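Local structure of bottromycin amidohydrolase (Streptomyces purpureus, 6I5S) at residues Val97-Val100 with Ser101-Val104; Ile160-Gly163 with Met164-Ala168; Val188-Pro191 with Val192-Leu196. The protein is a zinc-binding, thiazoline-specific amidohydrolase that acts as the gatekeeper of bottromycin biosynthesis, probably by cleaving a thiazoline-containing peptide intermediate. All coordinates share one frame; numbering follows the deposited sequence.

The three contacts follow one another along the chain, and each one starts a helix. Contact 1 opens helix 100-108, just after strand 84-95 and the zinc ligands His-94 and His-96. Contacts 2 and 3 begin the successive helices 164-177 and 190-203, whose N-terminal ends pack together: the centres of contacts 2 and 3 lie about 9 Å apart, and Val-161 CG1 meets Val-192 CG1 at 3.6 Å. The centre of contact 1 is about 32 Å from that of contact 2 and about 33 Å from that of contact 3. Contact 3 closely follows the zinc-binding modified lysine Xaa-183. Contacts 1 and 3 thus adjoin segments supplying metal ligands, whereas contact 2 packs against contact 3.

Contact 1. Residues Val97-Val100 with Ser101-Val104; sequences VSSV and SDLV
Ser-99 O faces the first turn of helix 100-108 and receives two weak bonds, from Asp-102 N at 3.0 Å and from Leu-103 N at 3.4 Å. The first i to i+4 bond of good geometry follows one residue later, where Val-104 N reaches Val-100 O at 3.0 Å with an N-H...O angle of 164°. The arrangement is a helix N-terminus with Ser-99 as N-cap, placed just after the zinc ligands His-94, at the end of strand 84-95, and His-96, which follows it: the His-X-His pair at the end of a strand, as in the amidohydrolase superfamily. Asp-102, the third residue of the helix, turns its carboxylate back to the incoming loop. Its CG stands anti to the carbonyl carbon (chi1 -54°), which carries OD2 to Ser-98 N; this bond is short at 2.8 Å, straight at 177°, and meets the oxygen nearly along its C-O axis. A weak bond joins Ser-99 N to the same OD2, as one arm of a capping box would, but the reciprocal bond from Asp-102 N to Ser-99 OG is not formed. The other oxygen, OD1, forms a salt bridge with Arg-300, so the two ends of the carboxylate have separate tasks: one holds the loop backbone, the other a side chain from a distant loop. An alanine in place of Asp-102 would probably leave the Ser-98 amide without its straight bond and the Arg-300 guanidinium without this counter-charge, letting the loop before the helix shift more easily. Apolar packing completes the turn. The Val-97 and Leu-103 side chains cross at about a right angle, and Tyr-114 of strand 111-116 touches both. At the crossing, Val-97 CG1 rests 3.8 Å from Leu-103 CD2.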
loop_
_atom_site.group_PDB
_atom_site.type_symbol
_atom_site.label_atom_id
_atom_site.label_comp_id
_atom_site.label_asym_id
_atom_site.label_seq_id
_atom_site.Cartn_x
_atom_site.Cartn_y
_atom_site.Cartn_z
ATOM N N VAL A 97 -7.948 2.849 -2.643
ATOM C CA VAL A 97 -8.025 3.620 -3.880
ATOM C C VAL A 97 -9.490 3.873 -4.175
ATOM O O VAL A 97 -10.273 2.926 -4.314
ATOM C CB VAL A 97 -7.345 2.861 -5.004
ATOM C CG1 VAL A 97 -7.681 3.502 -6.341
ATOM C CG2 VAL A 97 -5.849 2.837 -4.712
ATOM N N SER A 98 -9.863 5.161 -4.239
ATOM C CA SER A 98 -11.221 5.609 -4.482
ATOM C C SER A 98 -11.331 6.561 -5.660
ATOM O O SER A 98 -12.453 6.887 -6.070
ATOM C CB SER A 98 -11.795 6.307 -3.234
ATOM O OG SER A 98 -11.918 5.380 -2.192
ATOM N N SER A 99 -10.208 6.999 -6.210
ATOM C CA SER A 99 -10.224 7.960 -7.311
ATOM C C SER A 99 -8.960 7.825 -8.147
ATOM O O SER A 99 -7.939 7.268 -7.723
ATOM C CB SER A 99 -10.337 9.420 -6.818
ATOM O OG SER A 99 -9.131 9.824 -6.283
ATOM N N VAL A 100 -9.059 8.327 -9.381
ATOM C CA VAL A 100 -7.881 8.358 -10.247
ATOM C C VAL A 100 -6.753 9.196 -9.641
ATOM O O VAL A 100 -5.578 8.931 -9.912
ATOM C CB VAL A 100 -8.283 8.867 -11.644
ATOM C CG1 VAL A 100 -8.823 10.276 -11.562
ATOM C CG2 VAL A 100 -7.105 8.806 -12.597
ATOM N N SER A 101 -7.075 10.171 -8.784
ATOM C CA SER A 101 -6.033 10.907 -8.063
ATOM C C SER A 101 -5.128 9.963 -7.284
ATOM O O SER A 101 -3.908 10.138 -7.246
ATOM C CB SER A 101 -6.696 11.929 -7.149
ATOM O OG SER A 101 -5.728 12.554 -6.336
ATOM N N ASP A 102 -5.715 8.987 -6.588
ATOM C CA ASP A 102 -4.920 8.005 -5.858
ATOM C C ASP A 102 -4.025 7.200 -6.791
ATOM O O ASP A 102 -2.886 6.883 -6.442
ATOM C CB ASP A 102 -5.835 7.044 -5.095
ATOM C CG ASP A 102 -6.830 7.740 -4.195
ATOM O OD1 ASP A 102 -6.596 8.897 -3.794
ATOM O OD2 ASP A 102 -7.856 7.106 -3.802
ATOM N N LEU A 103 -4.552 6.784 -7.948
ATOM C CA LEU A 103 -3.773 5.971 -8.868
ATOM C C LEU A 103 -2.542 6.735 -9.350
ATOM O O LEU A 103 -1.433 6.188 -9.415
ATOM C CB LEU A 103 -4.664 5.543 -10.048
ATOM C CG LEU A 103 -5.841 4.575 -9.720
ATOM C CD1 LEU A 103 -6.700 4.402 -10.948
ATOM C CD2 LEU A 103 -5.307 3.251 -9.257
ATOM N N VAL A 104 -2.715 8.018 -9.659
ATOM C CA VAL A 104 -1.593 8.842 -10.104
ATOM C C VAL A 104 -0.583 9.050 -8.991
ATOM O O VAL A 104 0.627 8.939 -9.216
ATOM C CB VAL A 104 -2.107 10.183 -10.678
ATOM C CG1 VAL A 104 -0.892 11.110 -10.937
ATOM C CG2 VAL A 104 -2.931 9.962 -11.979
#

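Contact 2. Residues Ile160-Gly163 with Met164-Ala168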
loop_
_atom_site.group_PDB
_atom_site.type_symbol
_atom_site.label_atom_id
_atom_site.label_comp_id
_atom_site.label_asym_id
_atom_site.label_seq_id
_atom_site.Cartn_x
_atom_site.Cartn_y
_atom_site.Cartn_z
ATOM N N ILE A 160 -22.337 -8.776 5.970
ATOM C CA ILE A 160 -22.534 -9.423 7.253
ATOM C C ILE A 160 -22.715 -10.916 7.055
ATOM O O ILE A 160 -23.636 -11.372 6.351
ATOM C CB ILE A 160 -23.725 -8.823 8.009
ATOM C CG1 ILE A 160 -23.570 -7.307 8.167
ATOM C CG2 ILE A 160 -23.860 -9.508 9.338
ATOM C CD1 ILE A 160 -22.307 -6.878 8.860
ATOM N N VAL A 161 -21.842 -11.682 7.696
ATOM C CA VAL A 161 -21.831 -13.138 7.597
ATOM C C VAL A 161 -22.091 -13.690 8.994
ATOM O O VAL A 161 -21.407 -13.321 9.957
ATOM C CB VAL A 161 -20.503 -13.641 7.005
ATOM C CG1 VAL A 161 -20.421 -15.102 6.958
ATOM C CG2 VAL A 161 -20.301 -13.044 5.588
ATOM N N SER A 162 -23.104 -14.530 9.120
ATOM C CA SER A 162 -23.424 -15.122 10.410
ATOM C C SER A 162 -23.631 -16.632 10.338
ATOM O O SER A 162 -24.069 -17.236 11.331
ATOM C CB SER A 162 -24.652 -14.434 10.977
ATOM O OG SER A 162 -25.771 -14.772 10.213
ATOM N N GLY A 163 -23.315 -17.267 9.219
ATOM C CA GLY A 163 -23.468 -18.705 9.086
ATOM C C GLY A 163 -22.804 -19.177 7.809
ATOM O O GLY A 163 -22.254 -18.391 7.052
ATOM N N MET A 164 -22.923 -20.487 7.557
ATOM C CA MET A 164 -22.212 -21.139 6.460
ATOM C C MET A 164 -22.727 -20.657 5.109
ATOM O O MET A 164 -21.947 -20.444 4.166
ATOM C CB MET A 164 -22.355 -22.660 6.574
ATOM C CG MET A 164 -21.337 -23.339 7.489
ATOM S SD MET A 164 -21.876 -24.951 8.140
ATOM C CE MET A 164 -20.316 -25.646 8.695
ATOM N N ARG A 165 -24.030 -20.441 5.003
ATOM C CA ARG A 165 -24.578 -20.007 3.714
ATOM C C ARG A 165 -24.079 -18.621 3.349
ATOM O O ARG A 165 -23.763 -18.356 2.182
ATOM C CB ARG A 165 -26.107 -20.020 3.731
ATOM C CG ARG A 165 -26.692 -19.581 2.384
ATOM C CD ARG A 165 -28.144 -19.938 2.210
ATOM N NE ARG A 165 -28.500 -19.956 0.793
ATOM C CZ ARG A 165 -28.416 -21.025 0.006
ATOM N NH1 ARG A 165 -28.002 -22.199 0.485
ATOM N NH2 ARG A 165 -28.764 -20.922 -1.269
ATOM N N ASP A 166 -23.995 -17.720 4.336
ATOM C CA ASP A 166 -23.428 -16.410 4.079
ATOM C C ASP A 166 -21.975 -16.526 3.622
ATOM O O ASP A 166 -21.537 -15.780 2.729
ATOM C CB ASP A 166 -23.493 -15.537 5.334
ATOM C CG ASP A 166 -24.913 -15.198 5.760
ATOM O OD1 ASP A 166 -25.832 -15.197 4.893
ATOM O OD2 ASP A 166 -25.088 -14.930 6.984
ATOM N N VAL A 167 -21.190 -17.420 4.264
ATOM C CA VAL A 167 -19.796 -17.626 3.856
ATOM C C VAL A 167 -19.735 -18.136 2.413
ATOM O O VAL A 167 -18.898 -17.709 1.608
ATOM C CB VAL A 167 -19.082 -18.601 4.817
ATOM C CG1 VAL A 167 -17.728 -19.085 4.227
ATOM C CG2 VAL A 167 -18.823 -17.924 6.192
ATOM N N ALA A 168 -20.584 -19.082 2.083
ATOM C CA ALA A 168 -20.566 -19.648 0.732
ATOM C C ALA A 168 -20.808 -18.566 -0.321
ATOM O O ALA A 168 -20.201 -18.591 -1.407
ATOM C CB ALA A 168 -21.614 -20.768 0.664
#
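Asp-166 OD2 accepts the backbone N-H of Ser-162 at 2.9 Å, with an N-H...O angle of 165° and the donor on the anti lone pair, away from the other carboxylate oxygen. A weak bond from Ser-162 OG, 3.3 Å from Asp-166 OD2, adds a second grip on this oxygen; with chi1 at 69° the hydroxyl sits between its own backbone N and carbonyl carbon, which keeps it on the carboxylate side. Val-167 N then bonds to Gly-163 O at 3.1 Å, closing the first turn of the helix. These bonds mark the N-terminus of helix 164-177, with Gly-163 as N-cap. Gly-163 has no side chain to cap with; Asp-166, the third helical residue, instead reaches back to Ser-162, the residue before the cap, and its negative charge probably interacts favourably with the helix dipole. Val-161 and Asp-166 run antiparallel alongside one another, Val-161 CG1 lying 3.5 Å from Asp-166 CB. The same methyl crosses Val-167 at about a right angle and presses on Val-167 CG2 at 3.3 Å, closer than two methyls normally sit.

Contact 3. Residues Val188-Pro191 with Val192-Leu196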
loop_
_atom_site.group_PDB
_atom_site.type_symbol
_atom_site.label_atom_id
_atom_site.label_comp_id
_atom_site.label_asym_id
_atom_site.label_seq_id
_atom_site.Cartn_x
_atom_site.Cartn_y
_atom_site.Cartn_z
ATOM N N VAL A 188 -16.349 -10.666 13.218
ATOM C CA VAL A 188 -16.668 -12.011 12.736
ATOM C C VAL A 188 -16.650 -12.971 13.912
ATOM O O VAL A 188 -15.679 -13.029 14.670
ATOM C CB VAL A 188 -15.682 -12.458 11.649
ATOM C CG1 VAL A 188 -16.046 -13.909 11.195
ATOM C CG2 VAL A 188 -15.791 -11.540 10.447
ATOM N N GLU A 189 -17.715 -13.760 14.041
ATOM C CA GLU A 189 -17.809 -14.689 15.159
ATOM C C GLU A 189 -16.836 -15.855 14.964
ATOM O O GLU A 189 -16.527 -16.251 13.841
ATOM C CB GLU A 189 -19.247 -15.207 15.285
ATOM C CG GLU A 189 -20.247 -14.157 15.725
ATOM C CD GLU A 189 -21.701 -14.429 15.291
ATOM O OE1 GLU A 189 -21.975 -14.726 14.087
ATOM O OE2 GLU A 189 -22.580 -14.322 16.167
ATOM N N ARG A 190 -16.425 -16.478 16.086
ATOM C CA ARG A 190 -15.395 -17.508 15.991
ATOM C C ARG A 190 -15.810 -18.697 15.125
ATOM O O ARG A 190 -15.005 -19.122 14.281
ATOM C CB ARG A 190 -15.006 -18.000 17.401
ATOM C CG ARG A 190 -13.786 -18.932 17.386
ATOM C CD ARG A 190 -13.711 -19.879 18.599
ATOM N NE ARG A 190 -14.876 -20.775 18.612
ATOM C CZ ARG A 190 -15.904 -20.671 19.454
ATOM N NH1 ARG A 190 -15.919 -19.719 20.392
ATOM N NH2 ARG A 190 -16.924 -21.527 19.356
ATOM N N PRO A 191 -16.986 -19.302 15.301
ATOM C CA PRO A 191 -17.368 -20.452 14.443
ATOM C C PRO A 191 -17.459 -20.086 12.960
ATOM O O PRO A 191 -17.187 -20.911 12.059
ATOM C CB PRO A 191 -18.731 -20.869 15.015
ATOM C CG PRO A 191 -18.981 -20.115 16.177
ATOM C CD PRO A 191 -18.023 -18.978 16.305
ATOM N N VAL A 192 -17.894 -18.862 12.683
ATOM C CA VAL A 192 -17.966 -18.381 11.319
ATOM C C VAL A 192 -16.571 -18.192 10.733
ATOM O O VAL A 192 -16.323 -18.598 9.588
ATOM C CB VAL A 192 -18.826 -17.107 11.265
ATOM C CG1 VAL A 192 -18.870 -16.558 9.849
ATOM C CG2 VAL A 192 -20.266 -17.391 11.754
ATOM N N PHE A 193 -15.641 -17.595 11.495
ATOM C CA PHE A 193 -14.260 -17.485 11.053
ATOM C C PHE A 193 -13.687 -18.863 10.720
ATOM O O PHE A 193 -13.020 -19.047 9.693
ATOM C CB PHE A 193 -13.427 -16.766 12.109
ATOM C CG PHE A 193 -11.981 -16.651 11.757
ATOM C CD1 PHE A 193 -11.531 -15.578 11.014
ATOM C CD2 PHE A 193 -11.097 -17.624 12.148
ATOM C CE1 PHE A 193 -10.168 -15.471 10.714
ATOM C CE2 PHE A 193 -9.752 -17.530 11.871
ATOM C CZ PHE A 193 -9.286 -16.477 11.140
ATOM N N GLU A 194 -13.907 -19.842 11.597
ATOM C CA GLU A 194 -13.303 -21.160 11.383
ATOM C C GLU A 194 -13.811 -21.788 10.113
ATOM O O GLU A 194 -13.039 -22.420 9.363
ATOM C CB GLU A 194 -13.595 -22.102 12.569
ATOM C CG GLU A 194 -12.876 -21.721 13.830
ATOM C CD GLU A 194 -13.277 -22.530 15.061
ATOM O OE1 GLU A 194 -14.143 -23.449 15.018
ATOM O OE2 GLU A 194 -12.694 -22.221 16.130
ATOM N N ALA A 195 -15.122 -21.675 9.877
ATOM C CA ALA A 195 -15.700 -22.189 8.642
ATOM C C ALA A 195 -15.172 -21.438 7.422
ATOM O O ALA A 195 -14.904 -22.066 6.387
ATOM C CB ALA A 195 -17.217 -22.108 8.688
ATOM N N LEU A 196 -15.027 -20.110 7.535
ATOM C CA LEU A 196 -14.555 -19.279 6.424
ATOM C C LEU A 196 -13.133 -19.639 6.046
ATOM O O LEU A 196 -12.833 -19.851 4.867
ATOM C CB LEU A 196 -14.622 -17.807 6.818
ATOM C CG LEU A 196 -13.983 -16.788 5.877
ATOM C CD1 LEU A 196 -14.712 -16.820 4.574
ATOM C CD2 LEU A 196 -14.106 -15.444 6.506
HETATM O O HOH W 1 -16.360 -22.792 16.461
#
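Three consecutive i to i+4 bonds start helix 190-203 behind its N-cap Glu-189: Phe-193 N to Glu-189 O at 2.8 Å, Glu-194 N to Arg-190 O at 3.0 Å, and Ala-195 N to Pro-191 O at 3.1 Å. Pro-191 lacks an amide hydrogen, but in the first turn, where amides have no preceding helical carbonyl, this breaks no helical bond. On the buried side, Val-188, just before the N-cap, and Phe-193, four residues after it, hold the positions of a hydrophobic staple. Val-188 CG1, anti to its backbone N (chi1 179°), approaches Phe-193 CB at 4.0 Å, and the two side chains cross at about a right angle; the staple touches through CB, while the phenyl ring turns from this contact and packs on Val-215. Val-188 CG1 also lies 4.1 Å from Val-192 CG1, joining the staple to the valine that faces helix 164-177. On the exposed side, Arg-190 and Glu-194 lie side by side and point the same way. A bend at chi3 of the arginine (62°) folds its guanidinium back, with Pro-191 CD over one face, offset toward the rim. Glu-194 OE2 stands at the guanidinium edge, making a long salt bridge of 3.6 Å to Arg-190 NE, and the two charged planes are turned 52° apart. A water closes the pair, donating to Glu-194 OE1 at 2.7 Å and accepting from Arg-190 NH2. Such a long, water-bridged pairing on exposed residues suggests a modest ionic contribution, so the helix start probably owes more to its backbone bonds and to the buried staple.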